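Local structure of probable zinc protease PqqL (Escherichia coli, 6OFT) at residues A53-H58 with L129-E134; H58-G63 with T96-S101; D47-V52 with Y190-Q195. The protein probably acts as a periplasmic zinc-dependent endopeptidase of the M16 family, this chain being the first half of the whole protein. One frame throughout, in Å; residues are numbered along the deposited sequence.

Contact 1. Residues A53-H58 with L129-E134; sequences AHFVEH and LEVDAE
His-58 and Glu-134 meet where two helices come together at a steep angle, and their side chains cross at about a right angle. Atom ND1 of His-58 donates to OE1 of Glu-134 over 2.9 Å. The bond is bent at the hydrogen (143°). The oxygen lies at the ring's edge yet is tilted somewhat out of its plane, while the nitrogen meets OE1 nearly along the C-O axis. In Glu-134, with CG beside the backbone N, the chain bends at chi2 (-53°) and turns the carboxylate across to the histidine.

Beside this polar pair, Phe-55 bridges the gap between the backbones. With CG anti to the backbone N (chi1 -156°), its ring reaches across to helix 128-144 with its CZ edge leading. Atom CZ lies 3.6 Å from the carbonyl O of Val-131, which sits in plane at the ring edge, and 3.8 Å from CG1 of the same valine. CE1 of Phe-55 rests 3.8 Å from CB of Glu-134, so the ring packs against the root of the chain whose far end holds His-58. Ile-138 and Leu-186 also touch Phe-55, as does the side chain of Arg-135.

On helix 52-59, the rings of His-54 and His-58 stack edge-to-face, bringing their NE2 atoms to 3.2 Å from each other. Glu-134 OE1, by contrast, is 5.0 Å from His-58 NE2, so joining a metal at that pair would probably require its carboxylate to move. The sequence His-54, Glu-57, His-58 is the inverted HXXEH zinc motif of M16 peptidases; with Glu-134 as the predicted third ligand and Glu-57 as the predicted proton acceptor, the arrangement is characteristic of their active site.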
loop_
_atom_site.group_PDB
_atom_site.type_symbol
_atom_site.label_atom_id
_atom_site.label_comp_id
_atom_site.label_asym_id
_atom_site.label_seq_id
_atom_site.Cartn_x
_atom_site.Cartn_y
_atom_site.Cartn_z
ATOM N N ALA A 53 -12.491 6.559 12.723
ATOM C CA ALA A 53 -12.231 5.179 12.285
ATOM C C ALA A 53 -11.079 4.568 13.105
ATOM O O ALA A 53 -11.188 3.427 13.553
ATOM C CB ALA A 53 -11.899 5.132 10.797
ATOM N N HIS A 54 -10.011 5.364 13.338
ATOM C CA HIS A 54 -8.809 4.975 14.090
ATOM C C HIS A 54 -9.120 4.864 15.591
ATOM O O HIS A 54 -8.613 3.957 16.256
ATOM C CB HIS A 54 -7.657 5.951 13.766
ATOM C CG HIS A 54 -6.407 5.767 14.572
ATOM N ND1 HIS A 54 -5.959 6.749 15.436
ATOM C CD2 HIS A 54 -5.541 4.729 14.609
ATOM C CE1 HIS A 54 -4.850 6.275 15.980
ATOM N NE2 HIS A 54 -4.563 5.060 15.522
ATOM N N PHE A 55 -9.954 5.780 16.122
ATOM C CA PHE A 55 -10.380 5.769 17.528
ATOM C C PHE A 55 -11.214 4.489 17.791
ATOM O O PHE A 55 -10.940 3.789 18.770
ATOM C CB PHE A 55 -11.167 7.047 17.895
ATOM C CG PHE A 55 -11.197 7.461 19.359
ATOM C CD1 PHE A 55 -11.386 6.518 20.369
ATOM C CD2 PHE A 55 -11.112 8.802 19.721
ATOM C CE1 PHE A 55 -11.421 6.901 21.716
ATOM C CE2 PHE A 55 -11.159 9.189 21.070
ATOM C CZ PHE A 55 -11.324 8.239 22.057
ATOM N N VAL A 56 -12.160 4.143 16.876
ATOM C CA VAL A 56 -12.987 2.919 16.968
ATOM C C VAL A 56 -12.088 1.659 17.072
ATOM O O VAL A 56 -12.346 0.800 17.912
ATOM C CB VAL A 56 -14.049 2.805 15.818
ATOM C CG1 VAL A 56 -14.597 1.383 15.680
ATOM C CG2 VAL A 56 -15.190 3.792 16.022
ATOM N N GLU A 57 -11.026 1.587 16.230
ATOM C CA GLU A 57 -10.042 0.501 16.177
ATOM C C GLU A 57 -9.391 0.253 17.551
ATOM O O GLU A 57 -9.362 -0.877 18.016
ATOM C CB GLU A 57 -8.990 0.812 15.102
ATOM C CG GLU A 57 -7.930 -0.266 14.917
ATOM C CD GLU A 57 -6.531 0.295 15.060
ATOM O OE1 GLU A 57 -5.835 -0.080 16.026
ATOM O OE2 GLU A 57 -6.142 1.139 14.226
ATOM N N HIS A 58 -8.928 1.325 18.208
ATOM C CA HIS A 58 -8.362 1.286 19.556
ATOM C C HIS A 58 -9.400 0.792 20.588
ATOM O O HIS A 58 -9.060 0.020 21.486
ATOM C CB HIS A 58 -7.853 2.689 19.948
ATOM C CG HIS A 58 -6.478 2.983 19.439
ATOM N ND1 HIS A 58 -5.409 3.099 20.300
ATOM C CD2 HIS A 58 -6.035 3.151 18.171
ATOM C CE1 HIS A 58 -4.356 3.341 19.539
ATOM N NE2 HIS A 58 -4.681 3.378 18.251
ATOM N N LEU A 129 -15.260 5.660 30.672
ATOM C CA LEU A 129 -13.944 5.653 31.300
ATOM C C LEU A 129 -12.855 5.162 30.354
ATOM O O LEU A 129 -11.781 5.761 30.330
ATOM C CB LEU A 129 -13.960 4.863 32.619
ATOM C CG LEU A 129 -14.550 5.589 33.848
ATOM C CD1 LEU A 129 -14.963 4.591 34.929
ATOM C CD2 LEU A 129 -13.576 6.609 34.425
ATOM N N GLU A 130 -13.157 4.134 29.532
ATOM C CA GLU A 130 -12.227 3.564 28.540
ATOM C C GLU A 130 -11.976 4.497 27.381
ATOM O O GLU A 130 -10.834 4.597 26.923
ATOM C CB GLU A 130 -12.693 2.178 28.036
ATOM C CG GLU A 130 -12.646 1.095 29.104
ATOM C CD GLU A 130 -11.287 0.671 29.629
ATOM O OE1 GLU A 130 -10.253 0.983 28.992
ATOM O OE2 GLU A 130 -11.261 0.012 30.690
ATOM N N VAL A 131 -13.039 5.158 26.882
ATOM C CA VAL A 131 -12.960 6.152 25.802
ATOM C C VAL A 131 -12.021 7.296 26.270
ATOM O O VAL A 131 -11.069 7.611 25.569
ATOM C CB VAL A 131 -14.373 6.659 25.375
ATOM C CG1 VAL A 131 -14.284 7.876 24.463
ATOM C CG2 VAL A 131 -15.180 5.542 24.702
ATOM N N ASP A 132 -12.259 7.845 27.480
ATOM C CA ASP A 132 -11.449 8.903 28.092
ATOM C C ASP A 132 -9.979 8.510 28.205
ATOM O O ASP A 132 -9.106 9.336 27.919
ATOM C CB ASP A 132 -12.020 9.311 29.458
ATOM C CG ASP A 132 -13.361 10.035 29.399
ATOM O OD1 ASP A 132 -13.726 10.536 28.304
ATOM O OD2 ASP A 132 -14.035 10.116 30.444
ATOM N N ALA A 133 -9.710 7.233 28.546
ATOM C CA ALA A 133 -8.352 6.710 28.635
ATOM C C ALA A 133 -7.694 6.687 27.266
ATOM O O ALA A 133 -6.538 7.088 27.157
ATOM C CB ALA A 133 -8.354 5.315 29.243
ATOM N N GLU A 134 -8.439 6.289 26.208
ATOM C CA GLU A 134 -7.884 6.231 24.859
ATOM C C GLU A 134 -7.605 7.604 24.229
ATOM O O GLU A 134 -6.770 7.674 23.326
ATOM C CB GLU A 134 -8.739 5.359 23.916
ATOM C CG GLU A 134 -8.499 3.872 24.067
ATOM C CD GLU A 134 -7.073 3.372 23.962
ATOM O OE1 GLU A 134 -6.415 3.621 22.925
ATOM O OE2 GLU A 134 -6.620 2.707 24.921
#

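Contact 2. Residues H58-G63 with T96-S101; sequences HMMFNG and TVYQVS
The carbonyl oxygen of His-58 takes two donors, and they approach from opposite faces of its plane. Asn-62 ND2 reaches His-58 O at 2.9 Å from well above the carbonyl plane, and the backbone N of Phe-61 arrives at 3.3 Å. Together with the type I turn from Met-59 to Asn-62, these bonds curl the chain back on itself after His-58. The same Asn-62 amide has a weak second bond to Glu-134, tying the turn to the predicted zinc site.

This curl presents Met-60 and Phe-61 to the ring of Tyr-98, which rises from the strand 96-101. Met-60 crosses the tyrosine at about a right angle, and its CG does the touching, 3.4 Å from Tyr-98 CE1 and equally close to the phenolic OH. A bend at chi2 leaves SD of Met-60 5.5 Å from the centroid of the Tyr-98 ring and 38° off its normal: an oblique Met-aromatic contact. Phe-61 approaches differently. Its CZ lies near the plane of the tyrosine at the ring edge, 4.3 Å from Tyr-98 CD1, a looser touch than that of Met-60. Because Tyr-98 CG stands beside its own backbone N (chi1 -59°), the ring projects from the strand toward these two side chains, while its buried hydroxyl is satisfied by a hydrogen bond with the OH of Tyr-194.

The rings of Trp-120 and Phe-83 also meet Phe-61, the latter edge-to-face, extending the aromatic cluster. Strand 96-103 runs antiparallel between strands 31-38 and 87-91 in the six-stranded sheet, so Tyr-98 connects the sheet with the end of helix 52-59, next to helix 128-144, whose Val-131 and Glu-130 touch Met-59.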
loop_
_atom_site.group_PDB
_atom_site.type_symbol
_atom_site.label_atom_id
_atom_site.label_comp_id
_atom_site.label_asym_id
_atom_site.label_seq_id
_atom_site.Cartn_x
_atom_site.Cartn_y
_atom_site.Cartn_z
ATOM N N HIS A 58 -8.928 1.325 18.208
ATOM C CA HIS A 58 -8.362 1.286 19.556
ATOM C C HIS A 58 -9.400 0.792 20.588
ATOM O O HIS A 58 -9.060 0.020 21.486
ATOM C CB HIS A 58 -7.853 2.689 19.948
ATOM C CG HIS A 58 -6.478 2.983 19.439
ATOM N ND1 HIS A 58 -5.409 3.099 20.300
ATOM C CD2 HIS A 58 -6.035 3.151 18.171
ATOM C CE1 HIS A 58 -4.356 3.341 19.539
ATOM N NE2 HIS A 58 -4.681 3.378 18.251
ATOM N N MET A 59 -10.664 1.188 20.422
ATOM C CA MET A 59 -11.735 0.813 21.351
ATOM C C MET A 59 -12.081 -0.679 21.336
ATOM O O MET A 59 -12.756 -1.137 22.258
ATOM C CB MET A 59 -13.000 1.671 21.141
ATOM C CG MET A 59 -12.870 3.138 21.579
ATOM S SD MET A 59 -12.154 3.453 23.217
ATOM C CE MET A 59 -13.246 2.418 24.288
ATOM N N MET A 60 -11.593 -1.450 20.336
ATOM C CA MET A 60 -11.867 -2.895 20.272
ATOM C C MET A 60 -11.119 -3.652 21.369
ATOM O O MET A 60 -11.572 -4.703 21.832
ATOM C CB MET A 60 -11.534 -3.475 18.879
ATOM C CG MET A 60 -12.449 -2.975 17.759
ATOM S SD MET A 60 -14.232 -3.147 18.037
ATOM C CE MET A 60 -14.638 -1.461 18.417
ATOM N N PHE A 61 -10.010 -3.078 21.824
ATOM C CA PHE A 61 -9.165 -3.658 22.863
ATOM C C PHE A 61 -9.494 -3.102 24.245
ATOM O O PHE A 61 -8.758 -3.382 25.193
ATOM C CB PHE A 61 -7.678 -3.428 22.508
ATOM C CG PHE A 61 -7.320 -3.975 21.145
ATOM C CD1 PHE A 61 -6.986 -5.316 20.981
ATOM C CD2 PHE A 61 -7.343 -3.157 20.020
ATOM C CE1 PHE A 61 -6.662 -5.821 19.720
ATOM C CE2 PHE A 61 -7.047 -3.672 18.758
ATOM C CZ PHE A 61 -6.703 -4.999 18.618
ATOM N N ASN A 62 -10.598 -2.344 24.384
ATOM C CA ASN A 62 -10.920 -1.745 25.673
ATOM C C ASN A 62 -12.345 -2.029 26.190
ATOM O O ASN A 62 -12.823 -1.326 27.078
ATOM C CB ASN A 62 -10.616 -0.234 25.651
ATOM C CG ASN A 62 -9.136 0.030 25.572
ATOM O OD1 ASN A 62 -8.404 -0.073 26.565
ATOM N ND2 ASN A 62 -8.654 0.332 24.379
ATOM N N GLY A 63 -12.974 -3.083 25.697
ATOM C CA GLY A 63 -14.282 -3.478 26.192
ATOM C C GLY A 63 -15.274 -4.023 25.193
ATOM O O GLY A 63 -15.615 -3.371 24.206
ATOM N N THR A 96 -9.947 -1.025 8.037
ATOM C CA THR A 96 -9.570 -1.247 9.427
ATOM C C THR A 96 -9.379 -2.750 9.506
ATOM O O THR A 96 -10.269 -3.496 9.097
ATOM C CB THR A 96 -10.642 -0.765 10.410
ATOM O OG1 THR A 96 -11.147 0.498 9.992
ATOM C CG2 THR A 96 -10.096 -0.644 11.809
ATOM N N VAL A 97 -8.211 -3.200 9.958
ATOM C CA VAL A 97 -7.920 -4.638 10.009
ATOM C C VAL A 97 -7.478 -5.037 11.413
ATOM O O VAL A 97 -6.639 -4.345 12.011
ATOM C CB VAL A 97 -6.891 -5.077 8.908
ATOM C CG1 VAL A 97 -6.603 -6.580 8.967
ATOM C CG2 VAL A 97 -7.382 -4.715 7.505
ATOM N N TYR A 98 -8.013 -6.182 11.909
ATOM C CA TYR A 98 -7.737 -6.761 13.228
ATOM C C TYR A 98 -7.029 -8.080 13.023
ATOM O O TYR A 98 -7.527 -8.943 12.294
ATOM C CB TYR A 98 -9.044 -6.903 14.028
ATOM C CG TYR A 98 -9.734 -5.571 14.214
ATOM C CD1 TYR A 98 -9.428 -4.755 15.296
ATOM C CD2 TYR A 98 -10.657 -5.100 13.275
ATOM C CE1 TYR A 98 -10.023 -3.508 15.448
ATOM C CE2 TYR A 98 -11.251 -3.852 13.413
ATOM C CZ TYR A 98 -10.942 -3.066 14.510
ATOM O OH TYR A 98 -11.556 -1.860 14.702
ATOM N N GLN A 99 -5.823 -8.204 13.596
ATOM C CA GLN A 99 -4.923 -9.320 13.292
ATOM C C GLN A 99 -4.502 -10.132 14.497
ATOM O O GLN A 99 -4.101 -9.571 15.519
ATOM C CB GLN A 99 -3.655 -8.797 12.552
ATOM C CG GLN A 99 -3.939 -7.868 11.340
ATOM C CD GLN A 99 -2.730 -7.071 10.871
ATOM O OE1 GLN A 99 -1.910 -6.612 11.662
ATOM N NE2 GLN A 99 -2.602 -6.866 9.564
ATOM N N VAL A 100 -4.608 -11.471 14.369
ATOM C CA VAL A 100 -4.150 -12.419 15.379
ATOM C C VAL A 100 -3.382 -13.558 14.648
ATOM O O VAL A 100 -3.878 -14.111 13.669
ATOM C CB VAL A 100 -5.264 -12.982 16.312
ATOM C CG1 VAL A 100 -4.674 -13.909 17.385
ATOM C CG2 VAL A 100 -6.088 -11.870 16.966
ATOM N N SER A 101 -2.182 -13.883 15.135
ATOM C CA SER A 101 -1.360 -14.992 14.669
ATOM C C SER A 101 -1.168 -15.897 15.882
ATOM O O SER A 101 -0.750 -15.421 16.937
ATOM C CB SER A 101 0.001 -14.501 14.179
ATOM O OG SER A 101 0.705 -15.565 13.548
#

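Contact 3. Residues D47-V52 with Y190-Q195; sequences DNELGV and YQRWYQ
A type II turn from Glu-49 to Val-52, closed by a 3.0 Å bond from Val-52 N to Glu-49 O, leads into helix 52-59, while across from it helix 183-193 runs out at Trp-193. Gly-51 takes the third position of that turn with a positive phi (99°), and it also serves as the N-cap residue of the helix carrying the predicted zinc-binding histidines. From the turn Glu-49 points an extended chain at Arg-192, and the two come from opposite directions. OE2 of Glu-49 lies 2.8 Å from Arg-192 NH2 at the guanidinium edge; the salt bridge is close, but its hydrogen bond is weak, bent to 119°. The carboxylate's other oxygen works through water: a solvent molecule donates to Glu-49 OE1 at 2.7 Å and accepts from Trp-193 NE1 at 3.0 Å, lying in the plane of the indole. OE1 also receives the backbone N of Glu-46, which helps fix the carboxylate's rotation. CG of Arg-192 lies over one face of the Trp-193 ring. Past the helix end, Gln-195 NE2 bonds back to the carbonyl O of Gln-191 (2.9 Å), on a lone pair.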
loop_
_atom_site.group_PDB
_atom_site.type_symbol
_atom_site.label_atom_id
_atom_site.label_comp_id
_atom_site.label_asym_id
_atom_site.label_seq_id
_atom_site.Cartn_x
_atom_site.Cartn_y
_atom_site.Cartn_z
ATOM N N ASP A 47 -17.228 15.211 8.239
ATOM C CA ASP A 47 -16.412 16.364 8.667
ATOM C C ASP A 47 -16.235 16.486 10.197
ATOM O O ASP A 47 -15.226 17.011 10.662
ATOM C CB ASP A 47 -16.968 17.676 8.072
ATOM C CG ASP A 47 -16.799 17.827 6.560
ATOM O OD1 ASP A 47 -16.193 16.922 5.928
ATOM O OD2 ASP A 47 -17.266 18.852 6.010
ATOM N N ASN A 48 -17.195 15.973 10.969
ATOM C CA ASN A 48 -17.150 16.000 12.428
ATOM C C ASN A 48 -16.665 14.654 13.023
ATOM O O ASN A 48 -16.825 14.423 14.223
ATOM C CB ASN A 48 -18.531 16.398 12.977
ATOM C CG ASN A 48 -19.607 15.352 12.777
ATOM O OD1 ASN A 48 -19.652 14.642 11.769
ATOM N ND2 ASN A 48 -20.502 15.240 13.743
ATOM N N GLU A 49 -16.072 13.775 12.182
ATOM C CA GLU A 49 -15.592 12.447 12.584
ATOM C C GLU A 49 -14.115 12.201 12.278
ATOM O O GLU A 49 -13.711 11.041 12.186
ATOM C CB GLU A 49 -16.423 11.349 11.889
ATOM C CG GLU A 49 -17.878 11.240 12.319
ATOM C CD GLU A 49 -18.672 10.189 11.563
ATOM O OE1 GLU A 49 -18.417 9.984 10.356
ATOM O OE2 GLU A 49 -19.565 9.569 12.180
ATOM N N LEU A 50 -13.307 13.251 12.118
ATOM C CA LEU A 50 -11.893 13.113 11.735
ATOM C C LEU A 50 -11.030 12.377 12.786
ATOM O O LEU A 50 -10.688 12.933 13.833
ATOM C CB LEU A 50 -11.284 14.465 11.329
ATOM C CG LEU A 50 -12.110 15.264 10.295
ATOM C CD1 LEU A 50 -11.513 16.622 10.041
ATOM C CD2 LEU A 50 -12.326 14.490 9.009
ATOM N N GLY A 51 -10.689 11.124 12.454
ATOM C CA GLY A 51 -9.902 10.219 13.297
ATOM C C GLY A 51 -10.740 9.216 14.074
ATOM O O GLY A 51 -10.217 8.484 14.921
ATOM N N VAL A 52 -12.049 9.173 13.784
ATOM C CA VAL A 52 -13.009 8.288 14.454
ATOM C C VAL A 52 -12.817 6.823 14.008
ATOM O O VAL A 52 -12.919 5.939 14.860
ATOM C CB VAL A 52 -14.473 8.808 14.338
ATOM C CG1 VAL A 52 -15.502 7.741 14.663
ATOM C CG2 VAL A 52 -14.675 10.022 15.243
ATOM N N TYR A 190 -19.268 3.012 14.452
ATOM C CA TYR A 190 -19.140 1.566 14.614
ATOM C C TYR A 190 -20.361 0.810 14.099
ATOM O O TYR A 190 -20.200 -0.119 13.310
ATOM C CB TYR A 190 -18.893 1.246 16.090
ATOM C CG TYR A 190 -18.829 -0.223 16.446
ATOM C CD1 TYR A 190 -17.732 -1.000 16.085
ATOM C CD2 TYR A 190 -19.802 -0.805 17.257
ATOM C CE1 TYR A 190 -17.627 -2.331 16.482
ATOM C CE2 TYR A 190 -19.699 -2.130 17.674
ATOM C CZ TYR A 190 -18.606 -2.888 17.288
ATOM O OH TYR A 190 -18.496 -4.198 17.690
ATOM N N GLN A 191 -21.578 1.198 14.528
ATOM C CA GLN A 191 -22.800 0.512 14.094
ATOM C C GLN A 191 -23.149 0.809 12.617
ATOM O O GLN A 191 -23.747 -0.037 11.958
ATOM C CB GLN A 191 -23.970 0.781 15.050
ATOM C CG GLN A 191 -23.677 0.289 16.473
ATOM C CD GLN A 191 -24.857 0.276 17.417
ATOM O OE1 GLN A 191 -25.131 -0.733 18.072
ATOM N NE2 GLN A 191 -25.567 1.391 17.536
ATOM N N ARG A 192 -22.693 1.952 12.085
ATOM C CA ARG A 192 -22.889 2.345 10.687
ATOM C C ARG A 192 -22.072 1.463 9.732
ATOM O O ARG A 192 -22.584 1.056 8.688
ATOM C CB ARG A 192 -22.485 3.829 10.488
ATOM C CG ARG A 192 -22.675 4.377 9.061
ATOM C CD ARG A 192 -23.169 5.826 9.002
ATOM N NE ARG A 192 -22.315 6.746 9.752
ATOM C CZ ARG A 192 -22.716 7.451 10.804
ATOM N NH1 ARG A 192 -23.972 7.378 11.221
ATOM N NH2 ARG A 192 -21.867 8.245 11.436
ATOM N N TRP A 193 -20.792 1.198 10.076
ATOM C CA TRP A 193 -19.858 0.501 9.197
ATOM C C TRP A 193 -19.521 -0.933 9.588
ATOM O O TRP A 193 -19.127 -1.707 8.709
ATOM C CB TRP A 193 -18.570 1.337 9.062
ATOM C CG TRP A 193 -18.831 2.722 8.539
ATOM C CD1 TRP A 193 -18.822 3.883 9.256
ATOM C CD2 TRP A 193 -19.244 3.073 7.209
ATOM N NE1 TRP A 193 -19.158 4.944 8.445
ATOM C CE2 TRP A 193 -19.410 4.479 7.179
ATOM C CE3 TRP A 193 -19.463 2.339 6.025
ATOM C CZ2 TRP A 193 -19.795 5.165 6.016
ATOM C CZ3 TRP A 193 -19.812 3.026 4.869
ATOM C CH2 TRP A 193 -19.974 4.420 4.873
ATOM N N TYR A 194 -19.628 -1.289 10.886
ATOM C CA TYR A 194 -19.316 -2.651 11.360
ATOM C C TYR A 194 -20.546 -3.543 11.326
ATOM O O TYR A 194 -21.182 -3.807 12.358
ATOM C CB TYR A 194 -18.649 -2.660 12.756
ATOM C CG TYR A 194 -17.218 -2.172 12.792
ATOM C CD1 TYR A 194 -16.891 -0.877 12.394
ATOM C CD2 TYR A 194 -16.206 -2.965 13.330
ATOM C CE1 TYR A 194 -15.577 -0.411 12.457
ATOM C CE2 TYR A 194 -14.898 -2.492 13.448
ATOM C CZ TYR A 194 -14.589 -1.213 13.010
ATOM O OH TYR A 194 -13.298 -0.757 13.089
ATOM N N GLN A 195 -20.905 -3.959 10.113
ATOM C CA GLN A 195 -22.023 -4.860 9.816
ATOM C C GLN A 195 -21.483 -5.952 8.887
ATOM O O GLN A 195 -20.505 -5.662 8.191
ATOM C CB GLN A 195 -23.244 -4.103 9.237
ATOM C CG GLN A 195 -23.914 -3.099 10.229
ATOM C CD GLN A 195 -24.240 -3.627 11.625
ATOM O OE1 GLN A 195 -24.363 -4.823 11.858
ATOM N NE2 GLN A 195 -24.397 -2.741 12.603
HETATM O O HOH W 1 -18.967 7.961 8.606
#

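Contacts 1 and 2 are buried and share His-58, so helix 52-59 and the turn after it face helix 128-144 through one and the six-stranded sheet through the other. Contact 3 lies at the other end of that helix, only partly buried. The chemistry follows the setting: contact 1 combines a histidine-carboxylate bond with the packing of one phenylalanine at the predicted zinc site, contact 2 is mainly apolar, and contact 3 depends on charge and a bridging water. Tyr-194 of contact 3 reaches both other contacts, meeting Thr-96 and Tyr-98 of contact 2 and Val-56 of contact 1. Asn-62 of contact 2, in turn, packs against Glu-130 of contact 1.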